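Local coordinates for sesquisabinene B synthase 2 (Santalum album, PDB 6A2A), which probably catalyses the metal-dependent cyclisation of farnesyl diphosphate to sesquisabinene B, as a member of the Tps-b subfamily of plant terpene synthases, at residues 265-269 with 270-274; 491-494 with 495-499. One frame throughout, in Å; residues are numbered along the deposited sequence.

Interaction 1 (265-269 with 270-274); sequences RWWVG and TGLDK
An ST turn at T270 lies where the chain leaves helix 239-270, linking W267 to L272. The T270 hydroxyl OG1 donates to W267 O at 2.7 Å, on a lone pair in the carbonyl plane, and accepts the L272 N-H at 3.0 Å, nearly straight at 161°. With chi1 at 63°, OG1 sits between the backbone N and carbonyl carbon of T270, while CG2 is turned over one face of the W266 indole, 4.1 Å from the centroid of its five-membered ring. G271, with positive phi, is where the chain leaves the helix, and its N bonds to V268 O. The chain then folds back over W267: L272 CB makes a CH-pi contact 3.8 Å from the centroid of the six-membered ring, and D273 N lies over the same face of the indole. A water bridges V268 O (2.8 Å) and D273 OD1 (2.6 Å), donating to both, while OD2 of D273 bonds to N33. Helix 299-321 also packs on W267, and T270 O accepts from Y366 OH of the second subunit. By donating one hydrogen bond and accepting another, one hydroxyl satisfies the carbonyl of W267 and the first 3-10 amide together, which probably helps to set how the turn lies against the two indoles.

Interaction 2 (491-494 with 495-499); sequences VARE and HIEGL
OE2 of E497 takes a hydrogen bond of 2.7 Å from a water, and that water accepts another, 2.9 Å long, from NH1 of R493, lying in plane at the edge of the guanidinium. The two residues, one helical turn apart on helix 489-510, are thus joined through solvent: R493 NH1 and E497 OE2 stand 4.8 Å apart, with guanidinium and carboxylate planes 72° to each other. R493 leaves the backbone with CG anti to N (chi1 180°), and the bend at chi3 carries the guanidinium away from the carboxylate, while the aliphatic CG stays 3.7 Å from E497 OE2. E497, extended beyond CG, runs back along the helix with its own CG 3.4 Å from R493 O. The same carbonyl accepts the E497 N-H at 2.9 Å and 163°, one of the regular i to i+4 bonds of the helix. On the buried side, CG1 of I496 lies against A492 O at 3.2 Å, and I496 itself packs on helix 447-462. The guanidinium has further partners: NH1 also bonds to L462 O, NE to Q489 OE1, and Y538 offers a cation-pi contact. Replacing E497 by a leucine would take OE2 away, and the water is likely to lose the acceptor it donates to, leaving R493 without this opposite charge nearby. The arginine head is thus probably held mainly by its direct bonds to L462 O and Q489 OE1, while the glutamate probably adds a water-mediated attraction between opposite charges.

Overall arrangement
The two contacts come in series along the chain and share no helix: interaction 1 runs from the end of helix 239-270 into the loop before helix 281-292, whereas interaction 2 lies wholly within helix 489-510. Their centres are 40 Å apart and their nearest atoms about 28 Å, so neither touches the other. Each lies at some remove from a residue seen to bind magnesium in this protein, though no metal is bound to this chain: the W267 side chain is about 11 Å from that of the magnesium-binding D316, and the I496 side chain about 10 Å from that of the magnesium-binding N460. Interaction 1 also meets the second subunit, while no other chain of the assembly touches interaction 2.

Interaction 1 (265-269 with 270-274)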
ATOM      1  N   ARG A 265       1.822   7.478   2.077  1.00 22.64           N
ATOM      2  CA  ARG A 265       2.718   6.319   2.248  1.00 23.41           C
ATOM      3  C   ARG A 265       3.017   5.659   0.895  1.00 20.97           C
ATOM      4  O   ARG A 265       4.173   5.309   0.623  1.00 21.61           O
ATOM      5  CB  ARG A 265       2.136   5.341   3.274  1.00 25.81           C
ATOM      6  CG  ARG A 265       2.208   5.874   4.697  1.00 32.36           C
ATOM      7  CD  ARG A 265       1.800   4.883   5.772  1.00 35.94           C
ATOM      8  NE  ARG A 265       0.367   4.627   5.759  1.00 45.16           N
ATOM      9  CZ  ARG A 265      -0.525   5.339   6.435  1.00 46.02           C
ATOM     10  NH1 ARG A 265      -0.128   6.300   7.251  1.00 47.57           N
ATOM     11  NH2 ARG A 265      -1.813   5.107   6.275  1.00 42.62           N
ATOM     12  N   TRP A 266       2.023   5.483   0.031  1.00 19.85           N
ATOM     13  CA  TRP A 266       2.211   4.948  -1.298  1.00 18.33           C
ATOM     14  C   TRP A 266       3.226   5.817  -2.073  1.00 18.15           C
ATOM     15  O   TRP A 266       4.109   5.282  -2.746  1.00 19.94           O
ATOM     16  CB  TRP A 266       0.874   4.878  -2.054  1.00 21.15           C
ATOM     17  CG  TRP A 266       1.017   4.664  -3.527  1.00 19.11           C
ATOM     18  CD1 TRP A 266       1.307   3.493  -4.171  1.00 20.72           C
ATOM     19  CD2 TRP A 266       0.861   5.668  -4.559  1.00 17.65           C
ATOM     20  NE1 TRP A 266       1.385   3.697  -5.522  1.00 21.04           N
ATOM     21  CE2 TRP A 266       1.095   5.024  -5.794  1.00 17.91           C
ATOM     22  CE3 TRP A 266       0.555   7.033  -4.548  1.00 18.11           C
ATOM     23  CZ2 TRP A 266       1.045   5.696  -7.015  1.00 19.01           C
ATOM     24  CZ3 TRP A 266       0.492   7.689  -5.769  1.00 17.58           C
ATOM     25  CH2 TRP A 266       0.698   7.024  -6.976  1.00 17.30           C
ATOM     26  N   TRP A 267       2.951   7.112  -2.076  1.00 19.84           N
ATOM     27  CA  TRP A 267       3.784   8.086  -2.854  1.00 18.72           C
ATOM     28  C   TRP A 267       5.234   8.046  -2.383  1.00 20.89           C
ATOM     29  O   TRP A 267       6.122   7.924  -3.200  1.00 19.11           O
ATOM     30  CB  TRP A 267       3.163   9.462  -2.738  1.00 19.95           C
ATOM     31  CG  TRP A 267       3.797  10.537  -3.567  1.00 19.34           C
ATOM     32  CD1 TRP A 267       4.405  11.658  -3.109  1.00 21.30           C
ATOM     33  CD2 TRP A 267       3.816  10.620  -5.002  1.00 18.83           C
ATOM     34  NE1 TRP A 267       4.791  12.441  -4.160  1.00 21.92           N
ATOM     35  CE2 TRP A 267       4.471  11.827  -5.331  1.00 19.73           C
ATOM     36  CE3 TRP A 267       3.348   9.793  -6.017  1.00 17.80           C
ATOM     37  CZ2 TRP A 267       4.616  12.259  -6.644  1.00 20.78           C
ATOM     38  CZ3 TRP A 267       3.488  10.219  -7.330  1.00 21.62           C
ATOM     39  CH2 TRP A 267       4.121  11.443  -7.639  1.00 19.47           C
ATOM     40  N   VAL A 268       5.468   8.102  -1.077  1.00 20.39           N
ATOM     41  CA  VAL A 268       6.834   8.021  -0.592  1.00 21.27           C
ATOM     42  C   VAL A 268       7.434   6.652  -0.993  1.00 21.50           C
ATOM     43  O   VAL A 268       8.644   6.559  -1.336  1.00 21.56           O
ATOM     44  CB  VAL A 268       6.857   8.304   0.931  1.00 21.85           C
ATOM     45  CG1 VAL A 268       8.209   7.957   1.537  1.00 26.53           C
ATOM     46  CG2 VAL A 268       6.500   9.763   1.211  1.00 24.87           C
ATOM     47  N   GLY A 269       6.643   5.580  -0.976  1.00 20.80           N
ATOM     48  CA  GLY A 269       7.083   4.270  -1.424  1.00 22.64           C
ATOM     49  C   GLY A 269       7.489   4.215  -2.885  1.00 24.37           C
ATOM     50  O   GLY A 269       8.374   3.444  -3.278  1.00 25.51           O
ATOM     51  N   THR A 270       6.848   5.025  -3.749  1.00 21.42           N
ATOM     52  CA  THR A 270       7.268   5.029  -5.147  1.00 20.23           C
ATOM     53  C   THR A 270       8.626   5.715  -5.273  1.00 19.16           C
ATOM     54  O   THR A 270       9.228   5.644  -6.340  1.00 20.81           O
ATOM     55  CB  THR A 270       6.311   5.795  -6.089  1.00 18.30           C
ATOM     56  OG1 THR A 270       6.234   7.189  -5.768  1.00 19.05           O
ATOM     57  CG2 THR A 270       4.920   5.221  -6.050  1.00 19.85           C
ATOM     58  N   GLY A 271       9.032   6.541  -4.312  1.00 20.08           N
ATOM     59  CA  GLY A 271      10.184   7.388  -4.487  1.00 21.43           C
ATOM     60  C   GLY A 271       9.962   8.625  -5.358  1.00 22.58           C
ATOM     61  O   GLY A 271      10.875   9.446  -5.467  1.00 22.60           O
ATOM     62  N   LEU A 272       8.751   8.860  -5.893  1.00 21.46           N
ATOM     63  CA  LEU A 272       8.535   9.972  -6.832  1.00 19.58           C
ATOM     64  C   LEU A 272       8.523  11.336  -6.155  1.00 21.03           C
ATOM     65  O   LEU A 272       8.702  12.368  -6.819  1.00 21.49           O
ATOM     66  CB  LEU A 272       7.265   9.709  -7.635  1.00 19.47           C
ATOM     67  CG  LEU A 272       7.318   8.510  -8.564  1.00 20.07           C
ATOM     68  CD1 LEU A 272       6.034   8.372  -9.412  1.00 21.92           C
ATOM     69  CD2 LEU A 272       8.563   8.516  -9.450  1.00 22.28           C
ATOM     70  N   ASP A 273       8.362  11.359  -4.835  1.00 19.03           N
ATOM     71  CA  ASP A 273       8.522  12.542  -4.062  1.00 21.82           C
ATOM     72  C   ASP A 273       9.936  13.092  -4.150  1.00 20.16           C
ATOM     73  O   ASP A 273      10.128  14.291  -3.920  1.00 25.73           O
ATOM     74  CB  ASP A 273       8.104  12.335  -2.610  1.00 23.18           C
ATOM     75  CG  ASP A 273       8.973  11.382  -1.863  1.00 25.53           C
ATOM     76  OD1 ASP A 273       9.347  10.310  -2.382  1.00 25.65           O
ATOM     77  OD2 ASP A 273       9.297  11.739  -0.706  1.00 30.34           O
ATOM     78  N   LYS A 274      10.868  12.263  -4.569  1.00 24.14           N
ATOM     79  CA  LYS A 274      12.293  12.683  -4.620  1.00 25.04           C
ATOM     80  C   LYS A 274      12.715  13.006  -6.058  1.00 23.78           C
ATOM     81  O   LYS A 274      13.929  13.260  -6.302  1.00 24.20           O
ATOM     82  CB  LYS A 274      13.215  11.609  -4.035  1.00 28.66           C
ATOM     83  CG  LYS A 274      12.886  11.232  -2.595  1.00 31.81           C
ATOM     84  CD  LYS A 274      13.055  12.343  -1.625  1.00 35.56           C
ATOM     85  CE  LYS A 274      12.917  11.871  -0.187  1.00 41.49           C
ATOM     86  NZ  LYS A 274      13.228  12.956   0.778  1.00 47.57           N
TER
HETATM   87  O   HOH W   1      10.675   8.466  -1.056  1.00 27.22           O

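Interaction 2 (491-494 with 495-499)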
ATOM      1  N   VAL A 491     -10.496  39.623 -27.256  1.00 38.75           N
ATOM      2  CA  VAL A 491     -11.537  39.069 -28.080  1.00 34.78           C
ATOM      3  C   VAL A 491     -11.438  37.563 -28.043  1.00 36.23           C
ATOM      4  O   VAL A 491     -12.430  36.889 -27.984  1.00 31.81           O
ATOM      5  CB  VAL A 491     -11.412  39.546 -29.519  1.00 37.63           C
ATOM      6  CG1 VAL A 491     -12.200  38.684 -30.455  1.00 33.33           C
ATOM      7  CG2 VAL A 491     -11.886  40.974 -29.630  1.00 40.83           C
ATOM      8  N   ALA A 492     -10.223  37.055 -28.091  1.00 30.38           N
ATOM      9  CA  ALA A 492     -10.010  35.633 -28.061  1.00 32.48           C
ATOM     10  C   ALA A 492     -10.401  35.010 -26.716  1.00 31.88           C
ATOM     11  O   ALA A 492     -10.955  33.964 -26.683  1.00 29.73           O
ATOM     12  CB  ALA A 492      -8.593  35.322 -28.415  1.00 32.35           C
ATOM     13  N   ARG A 493     -10.113  35.689 -25.620  1.00 32.13           N
ATOM     14  CA  ARG A 493     -10.488  35.216 -24.317  1.00 31.71           C
ATOM     15  C   ARG A 493     -12.000  35.167 -24.240  1.00 31.70           C
ATOM     16  O   ARG A 493     -12.552  34.236 -23.748  1.00 28.71           O
ATOM     17  CB  ARG A 493      -9.914  36.103 -23.215  1.00 30.08           C
ATOM     18  CG  ARG A 493     -10.269  35.681 -21.808  1.00 30.66           C
ATOM     19  CD  ARG A 493      -9.477  36.352 -20.694  1.00 33.53           C
ATOM     20  NE  ARG A 493      -8.072  36.005 -20.689  1.00 36.50           N
ATOM     21  CZ  ARG A 493      -7.557  35.009 -19.998  1.00 34.10           C
ATOM     22  NH1 ARG A 493      -8.308  34.282 -19.240  1.00 35.11           N
ATOM     23  NH2 ARG A 493      -6.295  34.757 -20.067  1.00 39.77           N
ATOM     24  N   GLU A 494     -12.656  36.204 -24.739  1.00 32.32           N
ATOM     25  CA  GLU A 494     -14.122  36.237 -24.743  1.00 31.17           C
ATOM     26  C   GLU A 494     -14.676  35.069 -25.554  1.00 31.37           C
ATOM     27  O   GLU A 494     -15.686  34.453 -25.144  1.00 27.84           O
ATOM     28  CB  GLU A 494     -14.658  37.579 -25.251  1.00 37.86           C
ATOM     29  CG  GLU A 494     -14.529  38.672 -24.208  1.00 45.29           C
ATOM     30  CD  GLU A 494     -14.952  40.086 -24.598  1.00 56.71           C
ATOM     31  OE1 GLU A 494     -15.053  40.384 -25.820  1.00 60.37           O
ATOM     32  OE2 GLU A 494     -15.157  40.903 -23.666  1.00 61.81           O
ATOM     33  N   HIS A 495     -14.041  34.780 -26.689  1.00 30.16           N
ATOM     34  CA  HIS A 495     -14.456  33.631 -27.502  1.00 31.54           C
ATOM     35  C   HIS A 495     -14.330  32.312 -26.687  1.00 27.45           C
ATOM     36  O   HIS A 495     -15.247  31.507 -26.637  1.00 26.09           O
ATOM     37  CB  HIS A 495     -13.619  33.556 -28.781  1.00 31.57           C
ATOM     38  CG  HIS A 495     -14.083  32.459 -29.672  1.00 34.10           C
ATOM     39  ND1 HIS A 495     -15.220  32.580 -30.439  1.00 35.37           N
ATOM     40  CD2 HIS A 495     -13.624  31.204 -29.858  1.00 32.95           C
ATOM     41  CE1 HIS A 495     -15.446  31.450 -31.076  1.00 35.12           C
ATOM     42  NE2 HIS A 495     -14.458  30.595 -30.770  1.00 37.99           N
ATOM     43  N   ILE A 496     -13.228  32.159 -25.988  1.00 24.06           N
ATOM     44  CA  ILE A 496     -12.988  30.880 -25.255  1.00 24.33           C
ATOM     45  C   ILE A 496     -13.973  30.749 -24.090  1.00 25.06           C
ATOM     46  O   ILE A 496     -14.589  29.683 -23.858  1.00 22.23           O
ATOM     47  CB  ILE A 496     -11.512  30.757 -24.838  1.00 26.77           C
ATOM     48  CG1 ILE A 496     -10.514  30.835 -26.009  1.00 28.53           C
ATOM     49  CG2 ILE A 496     -11.365  29.463 -24.056  1.00 27.12           C
ATOM     50  CD1 ILE A 496     -10.805  29.918 -27.179  1.00 30.79           C
ATOM     51  N   GLU A 497     -14.262  31.884 -23.443  1.00 25.15           N
ATOM     52  CA  GLU A 497     -15.226  31.932 -22.390  1.00 27.60           C
ATOM     53  C   GLU A 497     -16.613  31.544 -22.916  1.00 22.71           C
ATOM     54  O   GLU A 497     -17.398  30.897 -22.193  1.00 22.72           O
ATOM     55  CB  GLU A 497     -15.227  33.320 -21.705  1.00 26.60           C
ATOM     56  CG  GLU A 497     -14.052  33.532 -20.763  1.00 30.40           C
ATOM     57  CD  GLU A 497     -13.928  34.952 -20.191  1.00 36.75           C
ATOM     58  OE1 GLU A 497     -14.704  35.827 -20.616  1.00 38.78           O
ATOM     59  OE2 GLU A 497     -13.009  35.195 -19.352  1.00 43.75           O
ATOM     60  N   GLY A 498     -16.942  31.917 -24.160  1.00 23.77           N
ATOM     61  CA  GLY A 498     -18.148  31.542 -24.748  1.00 23.46           C
ATOM     62  C   GLY A 498     -18.230  30.058 -25.022  1.00 23.39           C
ATOM     63  O   GLY A 498     -19.310  29.443 -24.959  1.00 24.69           O
ATOM     64  N   LEU A 499     -17.086  29.458 -25.337  1.00 25.71           N
ATOM     65  CA  LEU A 499     -17.094  28.039 -25.546  1.00 22.59           C
ATOM     66  C   LEU A 499     -17.375  27.304 -24.247  1.00 20.69           C
ATOM     67  O   LEU A 499     -18.002  26.226 -24.283  1.00 22.30           O
ATOM     68  CB  LEU A 499     -15.749  27.608 -26.124  1.00 23.87           C
ATOM     69  CG  LEU A 499     -15.490  28.039 -27.559  1.00 26.86           C
ATOM     70  CD1 LEU A 499     -14.146  27.491 -28.035  1.00 27.16           C
ATOM     71  CD2 LEU A 499     -16.615  27.598 -28.487  1.00 26.97           C
TER
HETATM   72  O   HOH W   2     -11.018  33.898 -18.148  1.00 51.34           O